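Local coordinates for hypothetical 39.9 kDa protein (Saccharomyces cerevisiae, PDB 2GA8) that acts as an ATP-dependent kinase of the P-loop type and could be involved in assembling the endoplasmic reticulum membrane, at residues F190-F195 and D273-K278. Numbering follows the deposited sequence.
Sequences FDSNNF and DQENWK
Ser-192 and Asn-276 bring the backbones closest, their CA atoms 5.7 Å apart where the start of helix 192-206 meets the beginning of helix 275-285, weakly bonded there. The small side chain of Ser-192 suits this tight spot because it serves two partners at once. Its CB lies over one face of the Trp-277 indole, 3.9 Å from the centroid of the six-membered ring, a CH-pi contact. Its hydroxyl, set between the backbone N and the carbonyl carbon (chi1 62°), donates to Glu-275 OE1, with 2.6 Å between Ser-192 OG and that oxygen. This bond uses the syn lone pair of OE1, while the anti lone pair takes the backbone N-H of Asn-276 at 2.8 Å from N to OE1. A water bridges Ser-192 OG and Glu-275 OE2. An alanine in place of Glu-275 would probably leave the Ser-192 hydroxyl and the Asn-276 N-H without their shared acceptor and the water without its carboxylate partner. Broad and flat, Trp-277 also receives Phe-190 CB at its edge, in plane, 3.6 Å from CZ2, and the two side chains cross at about a right angle. Phe-195 CD2 adds a looser apolar touch at Trp-277 CZ3. At the start of helix 192-206, Asp-191 is the N-cap, its short carboxylate accepting from Asn-194 N at OD1 and from Gly-128 N at OD2. Asn-193 OD1 accepts from Arg-127 NH1. The packing joins helix 192-206 to helix 275-285, which follows strand 262-267 of the central parallel sheet of the P-loop kinase fold, near the probable ATP site: the side chains of Phe-190 and Lys-37 are about 8 Å apart.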
ATOM      1  N   PHE A 190      -2.009  -3.575  12.483  1.00 12.26           N
ATOM      2  CA  PHE A 190      -1.575  -3.815  11.102  1.00 12.90           C
ATOM      3  C   PHE A 190      -0.158  -4.368  11.166  1.00 14.52           C
ATOM      4  O   PHE A 190       0.598  -4.036  12.086  1.00 13.40           O
ATOM      5  CB  PHE A 190      -1.510  -2.511  10.304  1.00 14.98           C
ATOM      6  CG  PHE A 190      -2.841  -1.937   9.945  1.00 16.26           C
ATOM      7  CD1 PHE A 190      -3.425  -2.221   8.714  1.00 15.97           C
ATOM      8  CD2 PHE A 190      -3.498  -1.076  10.820  1.00 17.33           C
ATOM      9  CE1 PHE A 190      -4.642  -1.651   8.357  1.00 17.68           C
ATOM     10  CE2 PHE A 190      -4.715  -0.501  10.474  1.00 17.56           C
ATOM     11  CZ  PHE A 190      -5.290  -0.785   9.240  1.00 17.76           C
ATOM     12  N   ASP A 191       0.206  -5.206  10.201  1.00 12.67           N
ATOM     13  CA  ASP A 191       1.564  -5.735  10.165  1.00 12.97           C
ATOM     14  C   ASP A 191       2.425  -4.622   9.552  1.00 11.93           C
ATOM     15  O   ASP A 191       2.742  -4.646   8.358  1.00 11.00           O
ATOM     16  CB  ASP A 191       1.641  -6.994   9.290  1.00 10.83           C
ATOM     17  CG  ASP A 191       2.980  -7.697   9.402  1.00 11.35           C
ATOM     18  OD1 ASP A 191       3.956  -7.060   9.851  1.00 10.68           O
ATOM     19  OD2 ASP A 191       3.065  -8.883   9.035  1.00 12.08           O
ATOM     20  N   SER A 192       2.785  -3.637  10.370  1.00 11.74           N
ATOM     21  CA  SER A 192       3.597  -2.518   9.903  1.00 11.29           C
ATOM     22  C   SER A 192       4.968  -2.990   9.432  1.00 10.19           C
ATOM     23  O   SER A 192       5.573  -2.367   8.554  1.00 11.41           O
ATOM     24  CB  SER A 192       3.773  -1.478  11.017  1.00 11.01           C
ATOM     25  OG  SER A 192       4.447  -2.037  12.126  1.00 12.50           O
ATOM     26  N   ASN A 193       5.448  -4.085  10.025  1.00  9.63           N
ATOM     27  CA  ASN A 193       6.743  -4.676   9.684  1.00 12.94           C
ATOM     28  C   ASN A 193       6.780  -5.049   8.201  1.00 11.88           C
ATOM     29  O   ASN A 193       7.701  -4.678   7.467  1.00 12.60           O
ATOM     30  CB  ASN A 193       6.986  -5.976  10.478  1.00 12.16           C
ATOM     31  CG  ASN A 193       6.752  -5.828  11.980  1.00 15.80           C
ATOM     32  OD1 ASN A 193       5.894  -5.072  12.419  1.00 15.87           O
ATOM     33  ND2 ASN A 193       7.500  -6.594  12.770  1.00 13.50           N
ATOM     34  N   ASN A 194       5.777  -5.809   7.772  1.00 13.04           N
ATOM     35  CA  ASN A 194       5.730  -6.252   6.387  1.00 11.46           C
ATOM     36  C   ASN A 194       5.343  -5.145   5.413  1.00 11.61           C
ATOM     37  O   ASN A 194       5.729  -5.190   4.246  1.00 12.18           O
ATOM     38  CB  ASN A 194       4.796  -7.461   6.229  1.00 11.57           C
ATOM     39  CG  ASN A 194       5.399  -8.549   5.355  1.00 13.52           C
ATOM     40  OD1 ASN A 194       4.687  -9.314   4.703  1.00 13.22           O
ATOM     41  ND2 ASN A 194       6.722  -8.627   5.345  1.00  9.10           N
ATOM     42  N   PHE A 195       4.584  -4.152   5.869  1.00  9.86           N
ATOM     43  CA  PHE A 195       4.233  -3.066   4.967  1.00 10.35           C
ATOM     44  C   PHE A 195       5.514  -2.282   4.683  1.00 10.86           C
ATOM     45  O   PHE A 195       5.785  -1.883   3.552  1.00  9.76           O
ATOM     46  CB  PHE A 195       3.191  -2.134   5.576  1.00 11.35           C
ATOM     47  CG  PHE A 195       2.646  -1.148   4.590  1.00 13.43           C
ATOM     48  CD1 PHE A 195       1.613  -1.510   3.732  1.00 14.03           C
ATOM     49  CD2 PHE A 195       3.229   0.104   4.442  1.00 15.50           C
ATOM     50  CE1 PHE A 195       1.172  -0.640   2.735  1.00 14.62           C
ATOM     51  CE2 PHE A 195       2.797   0.981   3.445  1.00 15.43           C
ATOM     52  CZ  PHE A 195       1.771   0.607   2.594  1.00 15.11           C
ATOM     53  N   ASP A 273       3.989   9.157  12.585  1.00 15.86           N
ATOM     54  CA  ASP A 273       5.318   9.281  13.198  1.00 16.75           C
ATOM     55  C   ASP A 273       5.765   8.266  14.247  1.00 16.98           C
ATOM     56  O   ASP A 273       6.648   8.563  15.060  1.00 16.21           O
ATOM     57  CB  ASP A 273       5.495  10.694  13.783  1.00 17.66           C
ATOM     58  CG  ASP A 273       4.582  10.967  14.978  1.00 18.75           C
ATOM     59  OD1 ASP A 273       4.050  10.009  15.573  1.00 16.99           O
ATOM     60  OD2 ASP A 273       4.407  12.152  15.337  1.00 20.30           O
ATOM     61  N   GLN A 274       5.196   7.069  14.227  1.00 14.74           N
ATOM     62  CA  GLN A 274       5.576   6.062  15.204  1.00 15.02           C
ATOM     63  C   GLN A 274       6.042   4.760  14.579  1.00 14.40           C
ATOM     64  O   GLN A 274       5.681   4.433  13.444  1.00 13.52           O
ATOM     65  CB  GLN A 274       4.406   5.776  16.146  1.00 17.47           C
ATOM     66  CG  GLN A 274       3.969   6.975  16.960  1.00 17.25           C
ATOM     67  CD  GLN A 274       5.058   7.475  17.881  1.00 16.48           C
ATOM     68  OE1 GLN A 274       5.626   6.708  18.660  1.00 18.83           O
ATOM     69  NE2 GLN A 274       5.355   8.772  17.801  1.00 17.53           N
ATOM     70  N   GLU A 275       6.837   4.029  15.355  1.00 14.87           N
ATOM     71  CA  GLU A 275       7.404   2.738  14.980  1.00 14.89           C
ATOM     72  C   GLU A 275       7.769   2.557  13.504  1.00 14.42           C
ATOM     73  O   GLU A 275       8.478   3.380  12.938  1.00 14.48           O
ATOM     74  CB  GLU A 275       6.481   1.608  15.450  1.00 12.65           C
ATOM     75  CG  GLU A 275       5.010   1.809  15.130  1.00 14.26           C
ATOM     76  CD  GLU A 275       4.389   0.561  14.544  1.00 13.96           C
ATOM     77  OE1 GLU A 275       5.029  -0.038  13.653  1.00 13.10           O
ATOM     78  OE2 GLU A 275       3.272   0.188  14.966  1.00 13.24           O
ATOM     79  N   ASN A 276       7.298   1.477  12.885  1.00 13.08           N
ATOM     80  CA  ASN A 276       7.632   1.213  11.487  1.00 12.05           C
ATOM     81  C   ASN A 276       6.993   2.176  10.495  1.00 10.88           C
ATOM     82  O   ASN A 276       7.508   2.359   9.394  1.00 11.75           O
ATOM     83  CB  ASN A 276       7.238  -0.219  11.107  1.00 11.12           C
ATOM     84  CG  ASN A 276       8.031  -1.269  11.863  1.00 13.90           C
ATOM     85  OD1 ASN A 276       7.500  -2.324  12.216  1.00 14.42           O
ATOM     86  ND2 ASN A 276       9.304  -0.995  12.103  1.00 13.36           N
ATOM     87  N   TRP A 277       5.868   2.777  10.874  1.00 10.96           N
ATOM     88  CA  TRP A 277       5.168   3.707   9.987  1.00 10.82           C
ATOM     89  C   TRP A 277       6.025   4.915   9.659  1.00 12.81           C
ATOM     90  O   TRP A 277       6.030   5.399   8.528  1.00 13.07           O
ATOM     91  CB  TRP A 277       3.861   4.192  10.630  1.00 11.77           C
ATOM     92  CG  TRP A 277       2.941   3.095  11.043  1.00 11.45           C
ATOM     93  CD1 TRP A 277       2.630   2.723  12.319  1.00 12.39           C
ATOM     94  CD2 TRP A 277       2.211   2.215  10.178  1.00 11.97           C
ATOM     95  NE1 TRP A 277       1.749   1.662  12.304  1.00 12.20           N
ATOM     96  CE2 TRP A 277       1.476   1.333  11.001  1.00 12.97           C
ATOM     97  CE3 TRP A 277       2.108   2.087   8.786  1.00 12.06           C
ATOM     98  CZ2 TRP A 277       0.647   0.334  10.480  1.00 11.99           C
ATOM     99  CZ3 TRP A 277       1.281   1.090   8.266  1.00 12.46           C
ATOM    100  CH2 TRP A 277       0.562   0.228   9.113  1.00 13.55           C
ATOM    101  N   LYS A 278       6.754   5.393  10.659  1.00 14.29           N
ATOM    102  CA  LYS A 278       7.598   6.560  10.489  1.00 17.53           C
ATOM    103  C   LYS A 278       8.651   6.337   9.422  1.00 17.55           C
ATOM    104  O   LYS A 278       9.055   7.276   8.751  1.00 21.54           O
ATOM    105  CB  LYS A 278       8.267   6.922  11.819  1.00 19.67           C
ATOM    106  CG  LYS A 278       9.120   8.174  11.765  1.00 26.22           C
ATOM    107  CD  LYS A 278       9.664   8.536  13.141  1.00 29.99           C
ATOM    108  CE  LYS A 278      10.499   9.806  13.083  1.00 34.58           C
ATOM    109  NZ  LYS A 278      10.972  10.228  14.433  1.00 36.76           N
TER
HETATM  110  O   HOH W   1       1.924  -1.959  13.945  1.00 15.64           O